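Local coordinates for protein SusD homolog (Bacteroides thetaiotaomicron, PDB 3SGH) that probably binds glycans at the cell surface as a SusD-like outer-membrane lipoprotein and hands them on for import, at residues 48-56 / 285-295; 66-77 / 453-463. All coordinates share one frame; numbering follows the deposited sequence.

Interaction 1 (48-56 / 285-295)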
loop_
_atom_site.group_PDB
_atom_site.type_symbol
_atom_site.label_atom_id
_atom_site.label_comp_id
_atom_site.label_asym_id
_atom_site.label_seq_id
_atom_site.Cartn_x
_atom_site.Cartn_y
_atom_site.Cartn_z
ATOM N N GLY A 48 3.789 3.156 -8.507
ATOM C CA GLY A 48 4.631 4.244 -9.057
ATOM C C GLY A 48 5.845 4.664 -8.256
ATOM O O GLY A 48 6.450 5.677 -8.596
ATOM N N GLN A 49 6.192 3.913 -7.202
ATOM C CA GLN A 49 7.320 4.270 -6.311
ATOM C C GLN A 49 8.574 3.407 -6.479
ATOM O O GLN A 49 9.705 3.904 -6.445
ATOM C CB GLN A 49 6.893 4.205 -4.842
ATOM C CG GLN A 49 5.616 4.890 -4.487
ATOM C CD GLN A 49 5.435 5.016 -2.989
ATOM O OE1 GLN A 49 5.704 4.092 -2.264
ATOM N NE2 GLN A 49 4.981 6.189 -2.522
ATOM N N VAL A 50 8.363 2.115 -6.711
ATOM C CA VAL A 50 9.435 1.156 -7.038
ATOM C C VAL A 50 9.258 0.533 -8.416
ATOM O O VAL A 50 8.131 0.461 -8.951
ATOM C CB VAL A 50 9.506 0.033 -5.975
ATOM C CG1 VAL A 50 9.407 0.666 -4.553
ATOM C CG2 VAL A 50 8.351 -0.967 -6.169
ATOM N N THR A 51 10.366 0.164 -9.025
ATOM C CA THR A 51 10.360 -0.551 -10.311
ATOM C C THR A 51 11.138 -1.860 -10.140
ATOM O O THR A 51 12.238 -1.849 -9.648
ATOM C CB THR A 51 10.967 0.298 -11.431
ATOM O OG1 THR A 51 10.086 1.389 -11.703
ATOM C CG2 THR A 51 11.163 -0.523 -12.720
ATOM N N ALA A 52 10.536 -2.981 -10.530
ATOM C CA ALA A 52 11.243 -4.261 -10.613
ATOM C C ALA A 52 12.125 -4.294 -11.880
ATOM O O ALA A 52 11.627 -4.163 -12.991
ATOM C CB ALA A 52 10.227 -5.420 -10.595
ATOM N N THR A 53 13.437 -4.434 -11.725
ATOM C CA THR A 53 14.354 -4.319 -12.880
ATOM C C THR A 53 14.664 -5.649 -13.608
ATOM O O THR A 53 15.479 -5.710 -14.514
ATOM C CB THR A 53 15.660 -3.613 -12.460
ATOM O OG1 THR A 53 16.294 -4.362 -11.414
ATOM C CG2 THR A 53 15.371 -2.155 -11.995
ATOM N N ALA A 54 13.933 -6.689 -13.269
ATOM C CA ALA A 54 14.206 -8.053 -13.701
ATOM C C ALA A 54 13.125 -8.453 -14.693
ATOM O O ALA A 54 12.063 -7.802 -14.764
ATOM C CB ALA A 54 14.145 -8.992 -12.489
ATOM N N ASN A 55 13.367 -9.533 -15.448
ATOM C CA ASN A 55 12.308 -10.103 -16.277
ATOM C C ASN A 55 12.114 -11.629 -16.087
ATOM O O ASN A 55 11.167 -12.211 -16.617
ATOM C CB ASN A 55 12.475 -9.735 -17.745
ATOM C CG ASN A 55 13.537 -10.487 -18.398
ATOM O OD1 ASN A 55 13.278 -11.565 -19.000
ATOM N ND2 ASN A 55 14.769 -9.938 -18.349
ATOM N N TRP A 56 12.979 -12.252 -15.305
ATOM C CA TRP A 56 12.837 -13.661 -14.916
ATOM C C TRP A 56 12.711 -14.597 -16.105
ATOM O O TRP A 56 11.999 -15.583 -16.039
ATOM C CB TRP A 56 11.656 -13.864 -13.967
ATOM C CG TRP A 56 11.738 -12.948 -12.760
ATOM C CD1 TRP A 56 12.467 -13.150 -11.644
ATOM C CD2 TRP A 56 11.100 -11.676 -12.614
ATOM N NE1 TRP A 56 12.337 -12.085 -10.793
ATOM C CE2 TRP A 56 11.485 -11.168 -11.360
ATOM C CE3 TRP A 56 10.252 -10.917 -13.418
ATOM C CZ2 TRP A 56 11.021 -9.954 -10.880
ATOM C CZ3 TRP A 56 9.808 -9.689 -12.941
ATOM C CH2 TRP A 56 10.239 -9.210 -11.700
ATOM N N VAL A 285 13.610 4.372 -12.776
ATOM C CA VAL A 285 13.459 3.390 -13.853
ATOM C C VAL A 285 12.029 3.336 -14.315
ATOM O O VAL A 285 11.114 3.226 -13.500
ATOM C CB VAL A 285 13.950 1.979 -13.405
ATOM C CG1 VAL A 285 13.812 0.954 -14.601
ATOM C CG2 VAL A 285 15.362 2.067 -12.871
ATOM N N ARG A 286 11.806 3.405 -15.638
ATOM C CA ARG A 286 10.464 3.272 -16.166
ATOM C C ARG A 286 9.994 1.812 -15.978
ATOM O O ARG A 286 10.621 0.881 -16.499
ATOM C CB ARG A 286 10.432 3.679 -17.637
ATOM C CG ARG A 286 9.051 3.624 -18.274
ATOM C CD ARG A 286 8.153 4.824 -17.844
ATOM N NE ARG A 286 6.825 4.648 -18.413
ATOM C CZ ARG A 286 6.457 4.918 -19.660
ATOM N NH1 ARG A 286 7.262 5.522 -20.487
ATOM N NH2 ARG A 286 5.221 4.605 -20.064
ATOM N N SER A 287 8.868 1.645 -15.291
ATOM C CA SER A 287 8.277 0.336 -15.061
ATOM C C SER A 287 7.560 -0.001 -16.353
ATOM O O SER A 287 6.893 0.871 -16.936
ATOM C CB SER A 287 7.305 0.390 -13.891
ATOM O OG SER A 287 6.777 -0.888 -13.643
ATOM N N GLY A 288 7.757 -1.205 -16.870
ATOM C CA GLY A 288 7.157 -1.541 -18.137
ATOM C C GLY A 288 7.888 -0.813 -19.284
ATOM O O GLY A 288 7.262 -0.197 -20.151
ATOM N N SER A 289 9.210 -0.892 -19.270
ATOM C CA SER A 289 10.054 -0.134 -20.207
ATOM C C SER A 289 9.912 -0.593 -21.654
ATOM O O SER A 289 9.430 -1.699 -21.933
ATOM C CB SER A 289 11.510 -0.251 -19.716
ATOM O OG SER A 289 11.820 -1.591 -19.383
ATOM N N ALA A 290 10.344 0.265 -22.586
ATOM C CA ALA A 290 10.316 -0.040 -24.011
ATOM C C ALA A 290 11.130 -1.277 -24.317
ATOM O O ALA A 290 10.758 -2.051 -25.177
ATOM C CB ALA A 290 10.793 1.152 -24.833
ATOM N N GLU A 291 12.265 -1.433 -23.646
ATOM C CA GLU A 291 13.047 -2.653 -23.732
ATOM C C GLU A 291 12.772 -3.610 -22.546
ATOM O O GLU A 291 12.373 -3.186 -21.447
ATOM C CB GLU A 291 14.536 -2.305 -23.825
ATOM C CG GLU A 291 15.307 -2.120 -22.515
ATOM C CD GLU A 291 14.809 -0.975 -21.605
ATOM O OE1 GLU A 291 14.103 -0.040 -22.104
ATOM O OE2 GLU A 291 15.207 -0.987 -20.402
ATOM N N ILE A 292 12.963 -4.905 -22.773
ATOM C CA ILE A 292 12.795 -5.916 -21.678
ATOM C C ILE A 292 13.685 -5.476 -20.508
ATOM O O ILE A 292 14.845 -5.166 -20.711
ATOM C CB ILE A 292 13.214 -7.335 -22.169
ATOM C CG1 ILE A 292 12.205 -7.855 -23.189
ATOM C CG2 ILE A 292 13.360 -8.274 -21.025
ATOM C CD1 ILE A 292 12.687 -9.021 -24.043
ATOM N N PRO A 293 13.155 -5.442 -19.275
ATOM C CA PRO A 293 13.902 -4.937 -18.126
ATOM C C PRO A 293 15.037 -5.914 -17.807
ATOM O O PRO A 293 14.794 -7.104 -17.765
ATOM C CB PRO A 293 12.857 -4.910 -16.994
ATOM C CG PRO A 293 11.576 -4.947 -17.623
ATOM C CD PRO A 293 11.767 -5.723 -18.911
ATOM N N GLU A 294 16.243 -5.387 -17.640
ATOM C CA GLU A 294 17.453 -6.127 -17.283
ATOM C C GLU A 294 18.111 -5.551 -16.037
ATOM O O GLU A 294 18.427 -4.337 -15.991
ATOM C CB GLU A 294 18.469 -6.104 -18.423
ATOM C CG GLU A 294 18.071 -6.938 -19.606
ATOM C CD GLU A 294 18.104 -8.421 -19.328
ATOM O OE1 GLU A 294 18.677 -8.844 -18.295
ATOM O OE2 GLU A 294 17.540 -9.160 -20.168
ATOM N N PRO A 295 18.398 -6.410 -15.046
ATOM C CA PRO A 295 19.002 -5.901 -13.819
ATOM C C PRO A 295 20.294 -5.105 -13.994
ATOM O O PRO A 295 20.451 -4.096 -13.348
ATOM C CB PRO A 295 19.253 -7.161 -12.992
ATOM C CG PRO A 295 18.238 -8.110 -13.444
ATOM C CD PRO A 295 18.086 -7.852 -14.932
HETATM O O HOH W 1 8.375 -2.869 -12.653
HETATM O O HOH W 2 9.589 -3.111 -15.398
HETATM O O HOH W 3 18.793 -2.831 -11.422
HETATM O O HOH W 4 16.938 -11.503 -19.866
#
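Thr51 and Ser287 bring their CA atoms to 5.3 Å and Ala54 and Glu294 theirs to 5.2 Å, so the loop 285-295 meets the strand 50-52 at one end and the chain just beyond it at the other, without a backbone hydrogen bond between the two. At the strand end Thr51 divides its branches. OG1 donates to Val285 O at 2.8 Å, reaching that oxygen from above the carbonyl plane, while CG2, anti to the backbone N, lies against Val285 CG1 at 3.6 Å. One side chain thus satisfies a buried carbonyl and covers the valine beside it. A water held by Ala52 N and Ser287 OG spans the next step.

The setting is a small two-stranded antiparallel sheet, 50-52 with 249-251, within an otherwise mainly helical SusD-like fold. Val285 also forms a backbone hydrogen bond with Ala251, and the loop therefore engages both strands.

Farther along, Pro293 and Pro295 flank the backbone of Thr53 and Ala54: Pro293 CB sits 3.7 Å from Ala54 O, and Pro295 CG approaches Ala54 CB at 4.3 Å. Asn55 follows, its CG set between backbone N and carbonyl carbon (chi1 75°), from where ND2 donates to Pro293 O at 2.9 Å, almost straight out from the carbonyl. Ile292 CG2 lies 3.4 Å from Asn55 CG. The other end of the amide, OD1, is taken by Gly59 N, and a water links ND2 to Glu294 OE2.

Interaction 2 (66-77 / 453-463)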
loop_
_atom_site.group_PDB
_atom_site.type_symbol
_atom_site.label_atom_id
_atom_site.label_comp_id
_atom_site.label_asym_id
_atom_site.label_seq_id
_atom_site.Cartn_x
_atom_site.Cartn_y
_atom_site.Cartn_z
ATOM N N TYR A 66 1.456 -6.021 -17.236
ATOM C CA TYR A 66 0.133 -6.485 -16.877
ATOM C C TYR A 66 -0.126 -7.902 -17.313
ATOM O O TYR A 66 -1.245 -8.248 -17.517
ATOM C CB TYR A 66 -0.958 -5.571 -17.462
ATOM C CG TYR A 66 -0.677 -4.078 -17.351
ATOM C CD1 TYR A 66 -0.122 -3.508 -16.207
ATOM C CD2 TYR A 66 -0.946 -3.240 -18.418
ATOM C CE1 TYR A 66 0.149 -2.135 -16.157
ATOM C CE2 TYR A 66 -0.681 -1.876 -18.359
ATOM C CZ TYR A 66 -0.162 -1.326 -17.238
ATOM O OH TYR A 66 0.117 0.040 -17.231
ATOM N N ASN A 67 0.918 -8.721 -17.447
ATOM C CA ASN A 67 0.705 -10.090 -17.892
ATOM C C ASN A 67 1.633 -11.088 -17.176
ATOM O O ASN A 67 2.367 -11.873 -17.803
ATOM C CB ASN A 67 0.868 -10.183 -19.403
ATOM C CG ASN A 67 0.156 -11.365 -19.987
ATOM O OD1 ASN A 67 -1.020 -11.576 -19.706
ATOM N ND2 ASN A 67 0.859 -12.157 -20.815
ATOM N N ALA A 68 1.581 -11.050 -15.850
ATOM C CA ALA A 68 2.358 -11.986 -15.022
ATOM C C ALA A 68 1.986 -13.438 -15.234
ATOM O O ALA A 68 0.820 -13.791 -15.511
ATOM C CB ALA A 68 2.211 -11.661 -13.533
ATOM N N SER A 69 2.980 -14.283 -15.013
ATOM C CA SER A 69 2.822 -15.720 -14.892
ATOM C C SER A 69 1.879 -16.084 -13.758
ATOM O O SER A 69 1.642 -15.305 -12.868
ATOM C CB SER A 69 4.178 -16.374 -14.620
ATOM O OG SER A 69 4.671 -16.025 -13.330
ATOM N N GLU A 70 1.338 -17.293 -13.798
ATOM C CA GLU A 70 0.498 -17.776 -12.704
ATOM C C GLU A 70 1.256 -17.740 -11.392
ATOM O O GLU A 70 0.701 -17.319 -10.399
ATOM C CB GLU A 70 0.052 -19.193 -12.979
ATOM C CG GLU A 70 -0.912 -19.299 -14.176
ATOM C CD GLU A 70 -1.446 -20.719 -14.433
ATOM O OE1 GLU A 70 -1.088 -21.657 -13.685
ATOM O OE2 GLU A 70 -2.208 -20.922 -15.427
ATOM N N GLY A 71 2.502 -18.233 -11.397
ATOM C CA GLY A 71 3.337 -18.233 -10.186
ATOM C C GLY A 71 3.537 -16.860 -9.569
ATOM O O GLY A 71 3.440 -16.702 -8.339
ATOM N N HIS A 72 3.826 -15.865 -10.412
ATOM C CA HIS A 72 3.967 -14.488 -9.970
ATOM C C HIS A 72 2.620 -13.970 -9.511
ATOM O O HIS A 72 2.506 -13.446 -8.416
ATOM C CB HIS A 72 4.560 -13.613 -11.065
ATOM C CG HIS A 72 5.998 -13.880 -11.297
ATOM N ND1 HIS A 72 6.743 -13.203 -12.228
ATOM C CD2 HIS A 72 6.845 -14.736 -10.673
ATOM C CE1 HIS A 72 7.986 -13.649 -12.186
ATOM N NE2 HIS A 72 8.081 -14.576 -11.243
ATOM N N ASN A 73 1.582 -14.144 -10.306
ATOM C CA ASN A 73 0.268 -13.688 -9.865
ATOM C C ASN A 73 -0.126 -14.235 -8.460
ATOM O O ASN A 73 -0.570 -13.492 -7.611
ATOM C CB ASN A 73 -0.810 -14.111 -10.843
ATOM C CG ASN A 73 -2.199 -13.681 -10.385
ATOM O OD1 ASN A 73 -2.621 -12.552 -10.651
ATOM N ND2 ASN A 73 -2.887 -14.553 -9.660
ATOM N N ASP A 74 0.030 -15.536 -8.284
ATOM C CA ASP A 74 -0.452 -16.248 -7.095
ATOM C C ASP A 74 0.398 -16.048 -5.852
ATOM O O ASP A 74 0.046 -16.544 -4.780
ATOM C CB ASP A 74 -0.466 -17.767 -7.399
ATOM C CG ASP A 74 -1.441 -18.162 -8.537
ATOM O OD1 ASP A 74 -2.152 -17.271 -9.097
ATOM O OD2 ASP A 74 -1.510 -19.387 -8.847
ATOM N N SER A 75 1.527 -15.366 -5.963
ATOM C CA SER A 75 2.430 -15.236 -4.808
ATOM C C SER A 75 1.812 -14.588 -3.583
ATOM O O SER A 75 2.053 -15.011 -2.427
ATOM C CB SER A 75 3.693 -14.446 -5.214
ATOM O OG SER A 75 4.498 -15.219 -6.073
ATOM N N SER A 76 1.091 -13.500 -3.805
ATOM C CA SER A 76 0.562 -12.706 -2.698
ATOM C C SER A 76 -0.406 -13.513 -1.844
ATOM O O SER A 76 -0.320 -13.473 -0.594
ATOM C CB SER A 76 -0.111 -11.428 -3.220
ATOM O OG SER A 76 0.844 -10.559 -3.829
ATOM N N TRP A 77 -1.308 -14.239 -2.500
ATOM C CA TRP A 77 -2.229 -15.118 -1.789
ATOM C C TRP A 77 -1.462 -16.029 -0.884
ATOM O O TRP A 77 -1.755 -16.133 0.312
ATOM C CB TRP A 77 -3.078 -15.929 -2.759
ATOM C CG TRP A 77 -3.847 -17.037 -2.106
ATOM C CD1 TRP A 77 -3.320 -18.170 -1.609
ATOM C CD2 TRP A 77 -5.285 -17.123 -1.871
ATOM N NE1 TRP A 77 -4.316 -18.971 -1.077
ATOM C CE2 TRP A 77 -5.525 -18.345 -1.214
ATOM C CE3 TRP A 77 -6.378 -16.278 -2.131
ATOM C CZ2 TRP A 77 -6.830 -18.786 -0.857
ATOM C CZ3 TRP A 77 -7.686 -16.713 -1.775
ATOM C CH2 TRP A 77 -7.890 -17.953 -1.123
ATOM N N GLY A 453 -4.503 0.593 -16.711
ATOM C CA GLY A 453 -3.563 -0.371 -16.169
ATOM C C GLY A 453 -4.223 -1.686 -15.740
ATOM O O GLY A 453 -5.399 -1.953 -16.056
ATOM N N GLN A 454 -3.462 -2.483 -15.003
ATOM C CA GLN A 454 -3.970 -3.713 -14.394
ATOM C C GLN A 454 -4.907 -3.326 -13.273
ATOM O O GLN A 454 -4.638 -2.402 -12.552
ATOM C CB GLN A 454 -2.818 -4.591 -13.868
ATOM C CG GLN A 454 -3.323 -5.890 -13.243
ATOM C CD GLN A 454 -2.317 -7.028 -13.283
ATOM O OE1 GLN A 454 -1.307 -6.978 -14.023
ATOM N NE2 GLN A 454 -2.601 -8.104 -12.504
ATOM N N ARG A 455 -6.033 -4.012 -13.142
ATOM C CA ARG A 455 -7.103 -3.581 -12.253
ATOM C C ARG A 455 -7.195 -4.455 -10.973
ATOM O O ARG A 455 -7.741 -4.012 -9.965
ATOM C CB ARG A 455 -8.401 -3.533 -13.009
ATOM C CG ARG A 455 -8.370 -2.670 -14.242
ATOM C CD ARG A 455 -7.948 -1.197 -14.006
ATOM N NE ARG A 455 -8.882 -0.487 -13.124
ATOM C CZ ARG A 455 -8.758 0.778 -12.706
ATOM N NH1 ARG A 455 -7.705 1.507 -13.035
ATOM N NH2 ARG A 455 -9.695 1.339 -11.943
ATOM N N ARG A 456 -6.648 -5.668 -11.048
ATOM C CA ARG A 456 -6.641 -6.637 -9.950
ATOM C C ARG A 456 -5.687 -7.797 -10.245
ATOM O O ARG A 456 -5.285 -8.007 -11.389
ATOM C CB ARG A 456 -8.040 -7.226 -9.722
ATOM C CG ARG A 456 -8.555 -8.148 -10.793
ATOM C CD ARG A 456 -9.980 -8.568 -10.585
ATOM N NE ARG A 456 -10.051 -9.707 -9.662
ATOM C CZ ARG A 456 -9.944 -10.978 -10.039
ATOM N NH1 ARG A 456 -9.703 -11.300 -11.315
ATOM N NH2 ARG A 456 -10.037 -11.947 -9.131
ATOM N N LEU A 457 -5.354 -8.556 -9.207
ATOM C CA LEU A 457 -4.745 -9.867 -9.391
ATOM C C LEU A 457 -5.873 -10.901 -9.522
ATOM O O LEU A 457 -6.980 -10.668 -9.061
ATOM C CB LEU A 457 -3.828 -10.198 -8.208
ATOM C CG LEU A 457 -2.398 -9.652 -8.302
ATOM C CD1 LEU A 457 -2.336 -8.164 -8.616
ATOM C CD2 LEU A 457 -1.644 -9.982 -7.001
ATOM N N ARG A 458 -5.566 -12.043 -10.131
ATOM C CA ARG A 458 -6.516 -13.098 -10.359
ATOM C C ARG A 458 -6.488 -14.097 -9.208
ATOM O O ARG A 458 -5.529 -14.129 -8.415
ATOM C CB ARG A 458 -6.196 -13.819 -11.676
ATOM C CG ARG A 458 -6.444 -12.969 -12.909
ATOM C CD ARG A 458 -6.072 -13.694 -14.212
ATOM N NE ARG A 458 -4.602 -13.799 -14.307
ATOM C CZ ARG A 458 -3.889 -14.885 -14.023
ATOM N NH1 ARG A 458 -4.480 -16.014 -13.646
ATOM N NH2 ARG A 458 -2.565 -14.854 -14.098
ATOM N N PHE A 459 -7.545 -14.907 -9.153
ATOM C CA PHE A 459 -7.645 -16.045 -8.241
ATOM C C PHE A 459 -6.499 -17.039 -8.581
ATOM O O PHE A 459 -6.014 -17.102 -9.729
ATOM C CB PHE A 459 -9.030 -16.699 -8.374
ATOM C CG PHE A 459 -10.201 -15.775 -8.044
ATOM C CD1 PHE A 459 -10.122 -14.871 -7.012
ATOM C CD2 PHE A 459 -11.381 -15.891 -8.748
ATOM C CE1 PHE A 459 -11.225 -14.079 -6.667
ATOM C CE2 PHE A 459 -12.484 -15.120 -8.426
ATOM C CZ PHE A 459 -12.414 -14.217 -7.408
ATOM N N THR A 460 -6.058 -17.801 -7.589
ATOM C CA THR A 460 -4.881 -18.643 -7.756
ATOM C C THR A 460 -5.140 -20.030 -8.326
ATOM O O THR A 460 -6.243 -20.591 -8.196
ATOM C CB THR A 460 -4.183 -18.862 -6.410
ATOM O OG1 THR A 460 -5.042 -19.665 -5.584
ATOM C CG2 THR A 460 -3.835 -17.491 -5.738
ATOM N N ARG A 461 -4.099 -20.605 -8.927
ATOM C CA ARG A 461 -4.203 -21.948 -9.470
ATOM C C ARG A 461 -4.510 -22.921 -8.353
ATOM O O ARG A 461 -5.287 -23.870 -8.564
ATOM C CB ARG A 461 -2.951 -22.398 -10.257
ATOM C CG ARG A 461 -3.106 -23.895 -10.756
ATOM C CD ARG A 461 -2.115 -24.379 -11.828
ATOM N NE ARG A 461 -2.440 -23.743 -13.101
ATOM C CZ ARG A 461 -2.835 -24.346 -14.217
ATOM N NH1 ARG A 461 -2.951 -25.688 -14.336
ATOM N NH2 ARG A 461 -3.106 -23.567 -15.257
ATOM N N SER A 462 -3.921 -22.721 -7.167
ATOM C CA SER A 462 -4.145 -23.690 -6.071
ATOM C C SER A 462 -5.621 -23.712 -5.651
ATOM O O SER A 462 -6.163 -24.751 -5.247
ATOM C CB SER A 462 -3.187 -23.430 -4.889
ATOM O OG SER A 462 -3.609 -22.277 -4.165
ATOM N N GLU A 463 -6.290 -22.581 -5.777
ATOM C CA GLU A 463 -7.715 -22.516 -5.466
ATOM C C GLU A 463 -8.589 -23.190 -6.547
ATOM O O GLU A 463 -9.576 -23.885 -6.229
ATOM C CB GLU A 463 -8.135 -21.083 -5.202
ATOM C CG GLU A 463 -7.604 -20.595 -3.844
ATOM C CD GLU A 463 -8.425 -21.171 -2.702
ATOM O OE1 GLU A 463 -9.582 -20.751 -2.568
ATOM O OE2 GLU A 463 -7.927 -22.052 -1.954
HETATM O O HOH W 5 -0.051 -9.356 -14.242
HETATM O O HOH W 6 -1.440 -12.585 -15.745
HETATM O O HOH W 7 -1.926 -10.980 -12.661
HETATM O O HOH W 8 -1.530 -21.246 -6.867
HETATM O O HOH W 9 -3.254 -17.885 -11.493
#
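Asn73 turns its amide edge-on to the backbone of Arg458 and bonds it twice, in a segment pair where two helix starts of the SusD-like fold converge: Ser69 N-caps helix 70-73 and Thr460 N-caps helix 461-466. With CG anti to its backbone N (chi1 178°), Asn73 accepts from Arg458 N on a lone pair of OD1 and donates through ND2 to Arg458 O, each at 3.0 Å. The other N-H of ND2 goes to Asp74 OD1, in the amide plane, and the three bonds together fix the rotation of the amide. The Arg458 guanidinium lays one face over Asn73 CG, and its NE is engaged by Asn485.

Glu70 and Arg461 meet side-on, carboxylate and guanidinium only 20° from coplanar; NE reaches OE1 at 2.6 Å and NH2 reaches OE2 at 2.8 Å in a two-pronged salt bridge. Aromatic faces close both ends. Gly453 CA lies over the Tyr66 ring in a CH-pi contact, whereas the Glu463 side chain crosses Trp77 at about a right angle and sets CG over its six-membered ring, 4.0 Å from the centroid. Between these ends Asp74 OD2, approached from above the carboxylate plane, accepts from Arg461 N at 2.9 Å.

From the N terminus the chain passes first through 48-56, with strand 50-52, and soon afterwards through 66-77, at helix 70-73 and the start of helix 75-84. A long, largely helical course then leads to 285-295, where interaction 1 closes a loop of 228 intervening residues. Only after this does the chain reach 453-463 and close interaction 2, across 375 residues. The segments alternate, so the two loops cross. Interaction 1 ties the small sheet to the loop before strand 314-317; interaction 2 ties helix 70-73 and the loop before it to the loop leading into helix 461-466 and to that helix's first turn. Their centres lie 18 Å apart, and Trp56 packs on His72 where they touch.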